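DUF3863 domain-containing protein (Parabacteroides distasonis, PDB 3LM3) is of unknown function but may act on carbohydrates as a glycoside hydrolase or deacetylase. Local coordinates at residues E61-N66 with D301-W306; N69-W74 with F319-E324; I247-G252 with H259-H264. One frame throughout, in Å; residues are numbered along the deposited sequence.

In the fold
All three contacts are largely buried and lie in the DUF3863 region. Contacts 1 and 2 involve successive elements of the chain: helix 53-64 leads to strand 73-76, and helix 296-313 to strand 318-320. They touch through the ring of Phe63, which packs on Gly70, Leu72 and Phe319. Contact 1 joins the two helices by side-chain packing, with no hydrogen bond between its segments and an exposed lysine at one border. Contact 2, at the parallel sheet, is the most polar, with a salt bridge, one backbone bond and a backbone-to-hydroxyl bond. Contact 3 is a helix pair with one side-chain hydrogen bond; it backs onto contact 1 through Tyr250, His259 and Val262.

Contact 1. Residues E61-N66 with D301-W306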
loop_
_atom_site.group_PDB
_atom_site.type_symbol
_atom_site.label_atom_id
_atom_site.label_comp_id
_atom_site.label_asym_id
_atom_site.label_seq_id
_atom_site.Cartn_x
_atom_site.Cartn_y
_atom_site.Cartn_z
ATOM N N GLU A 61 -5.275 8.014 20.156
ATOM C CA GLU A 61 -4.513 8.068 21.388
ATOM C C GLU A 61 -3.553 6.885 21.515
ATOM O O GLU A 61 -2.413 7.031 21.942
ATOM C CB GLU A 61 -5.492 8.224 22.578
ATOM C CG GLU A 61 -6.172 9.633 22.511
ATOM C CD GLU A 61 -7.187 9.993 23.588
ATOM O OE1 GLU A 61 -7.722 9.072 24.234
ATOM O OE2 GLU A 61 -7.457 11.233 23.720
ATOM N N ALA A 62 -3.998 5.707 21.075
ATOM C CA ALA A 62 -3.139 4.539 21.055
ATOM C C ALA A 62 -1.919 4.787 20.143
ATOM O O ALA A 62 -0.770 4.478 20.486
ATOM C CB ALA A 62 -3.934 3.296 20.608
ATOM N N PHE A 63 -2.190 5.345 18.955
ATOM C CA PHE A 63 -1.138 5.688 17.983
ATOM C C PHE A 63 -0.096 6.654 18.529
ATOM O O PHE A 63 1.082 6.520 18.221
ATOM C CB PHE A 63 -1.790 6.258 16.728
ATOM C CG PHE A 63 -0.829 6.842 15.717
ATOM C CD1 PHE A 63 -0.202 6.028 14.794
ATOM C CD2 PHE A 63 -0.583 8.202 15.671
ATOM C CE1 PHE A 63 0.679 6.580 13.820
ATOM C CE2 PHE A 63 0.263 8.736 14.732
ATOM C CZ PHE A 63 0.889 7.937 13.810
ATOM N N ALA A 64 -0.528 7.599 19.357
ATOM C CA ALA A 64 0.373 8.582 19.913
ATOM C C ALA A 64 1.272 8.036 21.012
ATOM O O ALA A 64 2.217 8.732 21.419
ATOM C CB ALA A 64 -0.439 9.753 20.448
ATOM N N THR A 65 0.999 6.825 21.512
ATOM C CA THR A 65 1.825 6.253 22.600
ATOM C C THR A 65 3.282 6.147 22.184
ATOM O O THR A 65 3.602 5.527 21.195
ATOM C CB THR A 65 1.338 4.814 22.941
ATOM O OG1 THR A 65 -0.063 4.844 23.173
ATOM C CG2 THR A 65 2.049 4.255 24.184
ATOM N N ASN A 66 4.184 6.762 22.969
ATOM C CA ASN A 66 5.605 6.771 22.658
ATOM C C ASN A 66 5.885 7.377 21.287
ATOM O O ASN A 66 6.921 7.105 20.662
ATOM C CB ASN A 66 6.179 5.346 22.754
ATOM C CG ASN A 66 6.083 4.785 24.152
ATOM O OD1 ASN A 66 5.408 3.770 24.399
ATOM N ND2 ASN A 66 6.764 5.444 25.087
ATOM N N ASP A 301 -4.775 -1.982 22.054
ATOM C CA ASP A 301 -3.544 -2.628 22.510
ATOM C C ASP A 301 -2.643 -3.005 21.328
ATOM O O ASP A 301 -1.436 -2.853 21.397
ATOM C CB ASP A 301 -3.831 -3.895 23.337
ATOM C CG ASP A 301 -4.314 -3.595 24.745
ATOM O OD1 ASP A 301 -4.261 -2.428 25.205
ATOM O OD2 ASP A 301 -4.779 -4.567 25.383
ATOM N N ALA A 302 -3.230 -3.498 20.248
ATOM C CA ALA A 302 -2.453 -3.832 19.070
ATOM C C ALA A 302 -1.765 -2.597 18.487
ATOM O O ALA A 302 -0.579 -2.638 18.105
ATOM C CB ALA A 302 -3.360 -4.500 18.006
HETATM N N MSE A 303 -2.500 -1.484 18.414
HETATM C CA MSE A 303 -1.924 -0.244 17.881
HETATM C C MSE A 303 -0.772 0.221 18.753
HETATM O O MSE A 303 0.283 0.580 18.247
HETATM C CB MSE A 303 -3.008 0.829 17.853
HETATM C CG MSE A 303 -2.530 2.212 17.438
HETATM SE SE MSE A 303 -1.958 2.341 15.574
HETATM C CE MSE A 303 -3.711 2.453 14.738
ATOM N N LYS A 304 -0.970 0.239 20.073
ATOM C CA LYS A 304 0.082 0.630 21.005
ATOM C C LYS A 304 1.312 -0.272 20.848
ATOM O O LYS A 304 2.457 0.200 20.860
ATOM C CB LYS A 304 -0.425 0.568 22.462
ATOM C CG LYS A 304 -1.502 1.578 22.819
ATOM C CD LYS A 304 -2.017 1.367 24.262
ATOM C CE LYS A 304 -3.175 2.321 24.603
ATOM N NZ LYS A 304 -3.754 2.039 25.954
HETATM N N MSE A 305 1.083 -1.575 20.712
HETATM C CA MSE A 305 2.162 -2.526 20.613
HETATM C C MSE A 305 2.991 -2.278 19.334
HETATM O O MSE A 305 4.233 -2.254 19.348
HETATM C CB MSE A 305 1.566 -3.931 20.601
HETATM C CG MSE A 305 2.510 -4.971 21.005
HETATM SE SE MSE A 305 1.649 -6.686 21.122
HETATM C CE MSE A 305 1.055 -6.565 22.978
ATOM N N TRP A 306 2.271 -2.093 18.227
ATOM C CA TRP A 306 2.881 -1.850 16.953
ATOM C C TRP A 306 3.773 -0.610 17.000
ATOM O O TRP A 306 4.963 -0.653 16.633
ATOM C CB TRP A 306 1.794 -1.700 15.877
ATOM C CG TRP A 306 2.360 -1.291 14.521
ATOM C CD1 TRP A 306 3.509 -1.753 13.898
ATOM C CD2 TRP A 306 1.778 -0.345 13.628
ATOM N NE1 TRP A 306 3.660 -1.141 12.691
ATOM C CE2 TRP A 306 2.625 -0.251 12.498
ATOM C CE3 TRP A 306 0.636 0.466 13.696
ATOM C CZ2 TRP A 306 2.344 0.591 11.425
ATOM C CZ3 TRP A 306 0.372 1.306 12.628
ATOM C CH2 TRP A 306 1.233 1.384 11.527
#
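Helix-to-helix packing joins the last turn of helix 53-64, through Ala62, Phe63 and the following Thr65, to Met303 and Lys304 in the middle of helix 296-313. Ala62 carries only a methyl, and its CA comes within 5.1 Å of the CA of Lys304. Its CB rests against two neighbouring side chains, 3.6 Å from Met303 CG and 3.7 Å from Lys304 CG. Met303, present as selenomethionine, has CG anti to its backbone N (chi1 175°), and this carbon lies 3.5 Å from Phe63 N. A bend at chi2 (67°) then puts SE at the rim of the Phe63 ring, 5.5 Å from the ring centroid and 86° off the ring normal, an edge-on Met-aromatic contact. Lys304 suits the border of the interface: its extended carbon chain supplies apolar surface while the residue as a whole is exposed. Thr65 OG1 meets it from across, 3.6 Å from Lys304 CG. The same hydroxyl donates to Ala62 O at 2.8 Å, and Thr65 N bonds to that oxygen too, from the same face of the carbonyl plane, so that this oxygen is gripped by two donors of one residue. An alanine in place of Thr65 would remove OG1 and would probably leave Ala62 O with the backbone donor alone and open a small gap beside Lys304 CG. Strand 21-29 packs against both helices, its Leu25 touching Phe63 and Met303; Trp286 of strand 280-287 also packs on Met303, while Tyr250 of helix 247-253 reaches Ala302 on helix 296-313.

Contact 2. Residues N69-W74 with F319-E324; sequences NGRLTW and FVTFGE
Arg71 grips Glu324 side-on in a salt bridge, NE to OE1 at 2.9 Å and NH2 to OE2 at 2.8 Å, with the guanidinium and carboxylate planes only 19° apart. OE2 uses its syn lone pair. The third nitrogen, NH1, donates to Asn69 O at 2.9 Å in the guanidinium plane, which helps fix the rotation of the group. Glu324 OE1 is shared: Thr321 N also donates to it, from above the carboxylate plane, at 3.1 Å. In return Glu324 N bonds to Thr321 OG1 at 2.9 Å. The backbones join where Arg71 N meets Phe319 O at 3.0 Å; a second backbone N-H, that of Phe322 N, donates to the Thr73 hydroxyl OG1 at 3.0 Å, which is also bonded to Glu105. Packing completes the contact. Val320 CG1 lies over one face of the guanidinium, 3.6 Å from Arg71 NH2, and CG of Arg71, set between its backbone N and carbonyl carbon (chi1 58°), lies against Thr321 CG2. Glycine suits position 70, because a side chain there would press on Phe319 CB. The reciprocal Thr321 and Glu324 bonds form a capping box, starting helix 322-332 just after strand 318-320 in a beta-alpha turn of the parallel sheet.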
loop_
_atom_site.group_PDB
_atom_site.type_symbol
_atom_site.label_atom_id
_atom_site.label_comp_id
_atom_site.label_asym_id
_atom_site.label_seq_id
_atom_site.Cartn_x
_atom_site.Cartn_y
_atom_site.Cartn_z
ATOM N N ASN A 69 5.544 12.926 18.133
ATOM C CA ASN A 69 5.698 13.600 16.851
ATOM C C ASN A 69 4.966 12.881 15.731
ATOM O O ASN A 69 5.042 13.299 14.572
ATOM C CB ASN A 69 7.192 13.764 16.491
ATOM C CG ASN A 69 7.898 14.761 17.393
ATOM O OD1 ASN A 69 8.949 14.472 17.970
ATOM N ND2 ASN A 69 7.314 15.927 17.526
ATOM N N GLY A 70 4.289 11.780 16.037
ATOM C CA GLY A 70 3.624 11.013 14.974
ATOM C C GLY A 70 2.393 11.692 14.428
ATOM O O GLY A 70 1.608 12.344 15.149
ATOM N N ARG A 71 2.215 11.547 13.114
ATOM C CA ARG A 71 0.970 11.954 12.474
ATOM C C ARG A 71 0.608 10.946 11.412
ATOM O O ARG A 71 1.443 10.120 10.990
ATOM C CB ARG A 71 1.050 13.369 11.916
ATOM C CG ARG A 71 2.156 13.555 10.924
ATOM C CD ARG A 71 3.475 13.923 11.635
ATOM N NE ARG A 71 4.465 14.381 10.688
ATOM C CZ ARG A 71 5.730 14.641 10.994
ATOM N NH1 ARG A 71 6.155 14.535 12.246
ATOM N NH2 ARG A 71 6.568 15.024 10.045
ATOM N N LEU A 72 -0.665 10.972 11.038
ATOM C CA LEU A 72 -1.244 9.964 10.163
ATOM C C LEU A 72 -2.227 10.607 9.195
ATOM O O LEU A 72 -2.551 11.790 9.285
ATOM C CB LEU A 72 -1.898 8.880 11.005
ATOM C CG LEU A 72 -3.034 9.255 11.957
ATOM C CD1 LEU A 72 -4.344 9.602 11.236
ATOM C CD2 LEU A 72 -3.242 8.123 13.008
ATOM N N THR A 73 -2.701 9.816 8.242
ATOM C CA THR A 73 -3.697 10.223 7.282
ATOM C C THR A 73 -5.050 9.682 7.662
ATOM O O THR A 73 -5.213 8.465 7.770
ATOM C CB THR A 73 -3.310 9.710 5.894
ATOM O OG1 THR A 73 -2.030 10.252 5.529
ATOM C CG2 THR A 73 -4.335 10.062 4.826
ATOM N N TRP A 74 -6.022 10.570 7.819
ATOM C CA TRP A 74 -7.428 10.184 7.958
ATOM C C TRP A 74 -8.023 10.129 6.577
ATOM O O TRP A 74 -7.978 11.113 5.834
ATOM C CB TRP A 74 -8.156 11.234 8.778
ATOM C CG TRP A 74 -7.676 11.374 10.192
ATOM C CD1 TRP A 74 -6.818 12.337 10.677
ATOM C CD2 TRP A 74 -8.044 10.564 11.327
ATOM N NE1 TRP A 74 -6.643 12.161 12.027
ATOM C CE2 TRP A 74 -7.386 11.080 12.446
ATOM C CE3 TRP A 74 -8.868 9.425 11.489
ATOM C CZ2 TRP A 74 -7.525 10.530 13.722
ATOM C CZ3 TRP A 74 -9.015 8.886 12.756
ATOM C CH2 TRP A 74 -8.350 9.429 13.863
ATOM N N PHE A 319 6.910 8.686 11.996
ATOM C CA PHE A 319 5.533 8.373 11.692
ATOM C C PHE A 319 4.932 9.634 11.070
ATOM O O PHE A 319 4.697 10.625 11.756
ATOM C CB PHE A 319 4.749 7.952 12.941
ATOM C CG PHE A 319 5.066 6.533 13.409
ATOM C CD1 PHE A 319 6.269 6.206 14.029
ATOM C CD2 PHE A 319 4.169 5.518 13.167
ATOM C CE1 PHE A 319 6.512 4.870 14.438
ATOM C CE2 PHE A 319 4.415 4.213 13.576
ATOM C CZ PHE A 319 5.599 3.901 14.192
ATOM N N VAL A 320 4.726 9.562 9.757
ATOM C CA VAL A 320 4.303 10.727 8.964
ATOM C C VAL A 320 3.107 10.367 8.100
ATOM O O VAL A 320 2.742 9.201 7.956
ATOM C CB VAL A 320 5.471 11.273 8.097
ATOM C CG1 VAL A 320 6.684 11.600 8.994
ATOM C CG2 VAL A 320 5.870 10.299 7.014
ATOM N N THR A 321 2.481 11.392 7.534
ATOM C CA THR A 321 1.325 11.169 6.686
ATOM C C THR A 321 1.733 10.551 5.338
ATOM O O THR A 321 2.888 10.686 4.912
ATOM C CB THR A 321 0.510 12.444 6.448
ATOM O OG1 THR A 321 1.196 13.263 5.490
ATOM C CG2 THR A 321 0.273 13.222 7.737
ATOM N N PHE A 322 0.799 9.865 4.673
ATOM C CA PHE A 322 1.060 9.367 3.311
ATOM C C PHE A 322 1.526 10.485 2.415
ATOM O O PHE A 322 2.492 10.339 1.679
ATOM C CB PHE A 322 -0.190 8.659 2.737
ATOM C CG PHE A 322 -0.265 7.172 3.044
ATOM C CD1 PHE A 322 -0.742 6.727 4.257
ATOM C CD2 PHE A 322 0.148 6.232 2.109
ATOM C CE1 PHE A 322 -0.826 5.368 4.544
ATOM C CE2 PHE A 322 0.069 4.864 2.386
ATOM C CZ PHE A 322 -0.411 4.435 3.609
ATOM N N GLY A 323 0.809 11.615 2.434
ATOM C CA GLY A 323 1.147 12.729 1.583
ATOM C C GLY A 323 2.530 13.296 1.874
ATOM O O GLY A 323 3.285 13.644 0.952
ATOM N N GLU A 324 2.891 13.429 3.150
ATOM C CA GLU A 324 4.216 13.987 3.522
ATOM C C GLU A 324 5.312 13.078 2.999
ATOM O O GLU A 324 6.330 13.528 2.462
ATOM C CB GLU A 324 4.398 14.056 5.037
ATOM C CG GLU A 324 3.850 15.191 5.741
ATOM C CD GLU A 324 4.326 15.026 7.186
ATOM O OE1 GLU A 324 3.677 14.275 7.919
ATOM O OE2 GLU A 324 5.432 15.504 7.530
HETATM O O HOH W 1 7.282 11.038 13.797
#

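Contact 3. Residues I247-G252 with H259-H264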
loop_
_atom_site.group_PDB
_atom_site.type_symbol
_atom_site.label_atom_id
_atom_site.label_comp_id
_atom_site.label_asym_id
_atom_site.label_seq_id
_atom_site.Cartn_x
_atom_site.Cartn_y
_atom_site.Cartn_z
ATOM N N ILE A 247 -5.218 -7.271 10.573
ATOM C CA ILE A 247 -6.211 -8.354 10.431
ATOM C C ILE A 247 -5.539 -9.727 10.440
ATOM O O ILE A 247 -5.961 -10.651 11.157
ATOM C CB ILE A 247 -7.061 -8.166 9.160
ATOM C CG1 ILE A 247 -8.025 -6.983 9.358
ATOM C CG2 ILE A 247 -7.823 -9.462 8.786
ATOM C CD1 ILE A 247 -9.054 -7.155 10.494
ATOM N N GLU A 248 -4.478 -9.860 9.647
ATOM C CA GLU A 248 -3.817 -11.150 9.446
ATOM C C GLU A 248 -2.743 -11.453 10.479
ATOM O O GLU A 248 -2.104 -12.519 10.430
ATOM C CB GLU A 248 -3.215 -11.218 8.040
ATOM C CG GLU A 248 -4.209 -11.047 6.929
ATOM C CD GLU A 248 -4.610 -9.628 6.607
ATOM O OE1 GLU A 248 -3.981 -8.680 7.101
ATOM O OE2 GLU A 248 -5.602 -9.489 5.829
ATOM N N THR A 249 -2.536 -10.527 11.420
ATOM C CA THR A 249 -1.461 -10.646 12.402
ATOM C C THR A 249 -2.012 -10.473 13.819
ATOM O O THR A 249 -2.421 -11.445 14.446
ATOM C CB THR A 249 -0.293 -9.665 12.098
ATOM O OG1 THR A 249 -0.769 -8.301 12.096
ATOM C CG2 THR A 249 0.345 -10.006 10.757
ATOM N N TYR A 250 -2.056 -9.244 14.332
ATOM C CA TYR A 250 -2.585 -9.003 15.664
ATOM C C TYR A 250 -3.943 -9.680 15.927
ATOM O O TYR A 250 -4.127 -10.327 16.970
ATOM C CB TYR A 250 -2.719 -7.497 15.925
ATOM C CG TYR A 250 -1.385 -6.804 16.031
ATOM C CD1 TYR A 250 -0.565 -7.000 17.127
ATOM C CD2 TYR A 250 -0.949 -5.921 15.050
ATOM C CE1 TYR A 250 0.671 -6.381 17.206
ATOM C CE2 TYR A 250 0.312 -5.283 15.141
ATOM C CZ TYR A 250 1.104 -5.510 16.209
ATOM O OH TYR A 250 2.341 -4.902 16.237
ATOM N N LYS A 251 -4.876 -9.550 14.995
ATOM C CA LYS A 251 -6.215 -10.138 15.152
ATOM C C LYS A 251 -6.159 -11.643 14.876
ATOM O O LYS A 251 -6.474 -12.435 15.745
ATOM C CB LYS A 251 -7.207 -9.407 14.267
ATOM C CG LYS A 251 -8.674 -9.683 14.556
ATOM C CD LYS A 251 -9.168 -10.988 14.009
ATOM C CE LYS A 251 -9.221 -11.095 12.495
ATOM N NZ LYS A 251 -9.970 -12.361 12.085
ATOM N N GLY A 252 -5.724 -12.038 13.681
ATOM C CA GLY A 252 -5.751 -13.457 13.318
ATOM C C GLY A 252 -4.895 -14.393 14.147
ATOM O O GLY A 252 -5.265 -15.560 14.395
ATOM N N HIS A 259 2.342 -9.691 16.661
ATOM C CA HIS A 259 3.338 -8.651 16.788
ATOM C C HIS A 259 4.683 -9.060 16.179
ATOM O O HIS A 259 5.326 -8.275 15.503
ATOM C CB HIS A 259 3.524 -8.297 18.251
ATOM C CG HIS A 259 4.464 -7.175 18.478
ATOM N ND1 HIS A 259 4.210 -5.896 18.026
ATOM C CD2 HIS A 259 5.682 -7.151 19.063
ATOM C CE1 HIS A 259 5.239 -5.125 18.359
ATOM N NE2 HIS A 259 6.139 -5.856 18.995
ATOM N N ARG A 260 5.080 -10.310 16.423
ATOM C CA ARG A 260 6.350 -10.792 15.925
ATOM C C ARG A 260 6.380 -10.761 14.389
ATOM O O ARG A 260 7.405 -10.417 13.788
ATOM C CB ARG A 260 6.633 -12.208 16.422
ATOM C CG ARG A 260 7.047 -12.270 17.877
ATOM C CD ARG A 260 7.272 -13.712 18.282
ATOM N NE ARG A 260 7.879 -13.868 19.608
ATOM C CZ ARG A 260 7.223 -13.884 20.757
ATOM N NH1 ARG A 260 5.891 -13.771 20.807
ATOM N NH2 ARG A 260 7.929 -14.041 21.877
ATOM N N GLU A 261 5.271 -11.117 13.740
ATOM C CA GLU A 261 5.226 -11.090 12.274
ATOM C C GLU A 261 5.270 -9.649 11.742
ATOM O O GLU A 261 5.919 -9.370 10.743
ATOM C CB GLU A 261 4.006 -11.839 11.778
ATOM C CG GLU A 261 3.777 -11.771 10.282
ATOM C CD GLU A 261 4.886 -12.294 9.408
ATOM O OE1 GLU A 261 5.748 -13.074 9.870
ATOM O OE2 GLU A 261 4.844 -11.918 8.201
ATOM N N VAL A 262 4.591 -8.729 12.433
ATOM C CA VAL A 262 4.630 -7.305 12.049
ATOM C C VAL A 262 6.051 -6.750 12.180
ATOM O O VAL A 262 6.534 -6.089 11.256
ATOM C CB VAL A 262 3.627 -6.488 12.870
ATOM C CG1 VAL A 262 3.726 -5.015 12.532
ATOM C CG2 VAL A 262 2.201 -6.982 12.567
HETATM N N MSE A 263 6.734 -7.067 13.278
HETATM C CA MSE A 263 8.130 -6.619 13.437
HETATM C C MSE A 263 9.024 -7.204 12.366
HETATM O O MSE A 263 9.877 -6.498 11.807
HETATM C CB MSE A 263 8.670 -6.965 14.823
HETATM C CG MSE A 263 7.931 -6.252 15.975
HETATM SE SE MSE A 263 8.078 -4.313 16.023
HETATM C CE MSE A 263 6.391 -3.900 15.140
ATOM N N HIS A 264 8.857 -8.497 12.071
ATOM C CA HIS A 264 9.642 -9.156 11.039
ATOM C C HIS A 264 9.465 -8.461 9.687
ATOM O O HIS A 264 10.425 -8.211 8.950
ATOM C CB HIS A 264 9.214 -10.621 10.911
ATOM C CG HIS A 264 9.802 -11.316 9.726
ATOM N ND1 HIS A 264 11.059 -11.869 9.757
ATOM C CD2 HIS A 264 9.323 -11.509 8.469
ATOM C CE1 HIS A 264 11.323 -12.400 8.575
ATOM N NE2 HIS A 264 10.299 -12.170 7.768
#
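Tyr250 and His259 are brought together by their first torsions: CG of Tyr250 lies beside its backbone N (chi1 -68°), whereas CG of His259 is anti to its own (chi1 -176°). The two side chains then run side by side, pointing the same way, and Tyr250 OH reaches His259 ND1 in a hydrogen bond of 2.8 Å, near the plane of the imidazole. Either partner could be the donor. A tyrosine suits this place because its ring reaches across to helix 255-277 while its hydroxyl offers His259 ND1 a hydrogen-bond partner. The rings themselves meet rim to rim, and Tyr250 CE1 also packs on the His259 backbone, 3.5 Å from CA. On the other flank of the ring, Val262 CG2 lies 3.6 Å from Tyr250 CE2. That methyl serves two neighbours, for it is also close to Thr249 OG1 at 3.3 Å, a hydroxyl that is bonded to Gly245 O. Thr249 CG2 in turn touches Glu261 CG at 3.9 Å, an apolar contact of the glutamate's stem, while its carboxylate is bonded to Ser348. Branched threonine and valine put methyls against their neighbours close to the backbone. A wider pi-type turn runs through 247-251, with Gly252 N bonded to Ile247 O; glycine fits there, since a CB would crowd that oxygen. Tyr250 and Val262 also pack on Trp306 of helix 296-313. The axes of segments 247-252 and 259-264 approach to 8.4 Å, with directions at 151°: helices 247-253 and 255-277 form an antiparallel helical hairpin closed by a short turn.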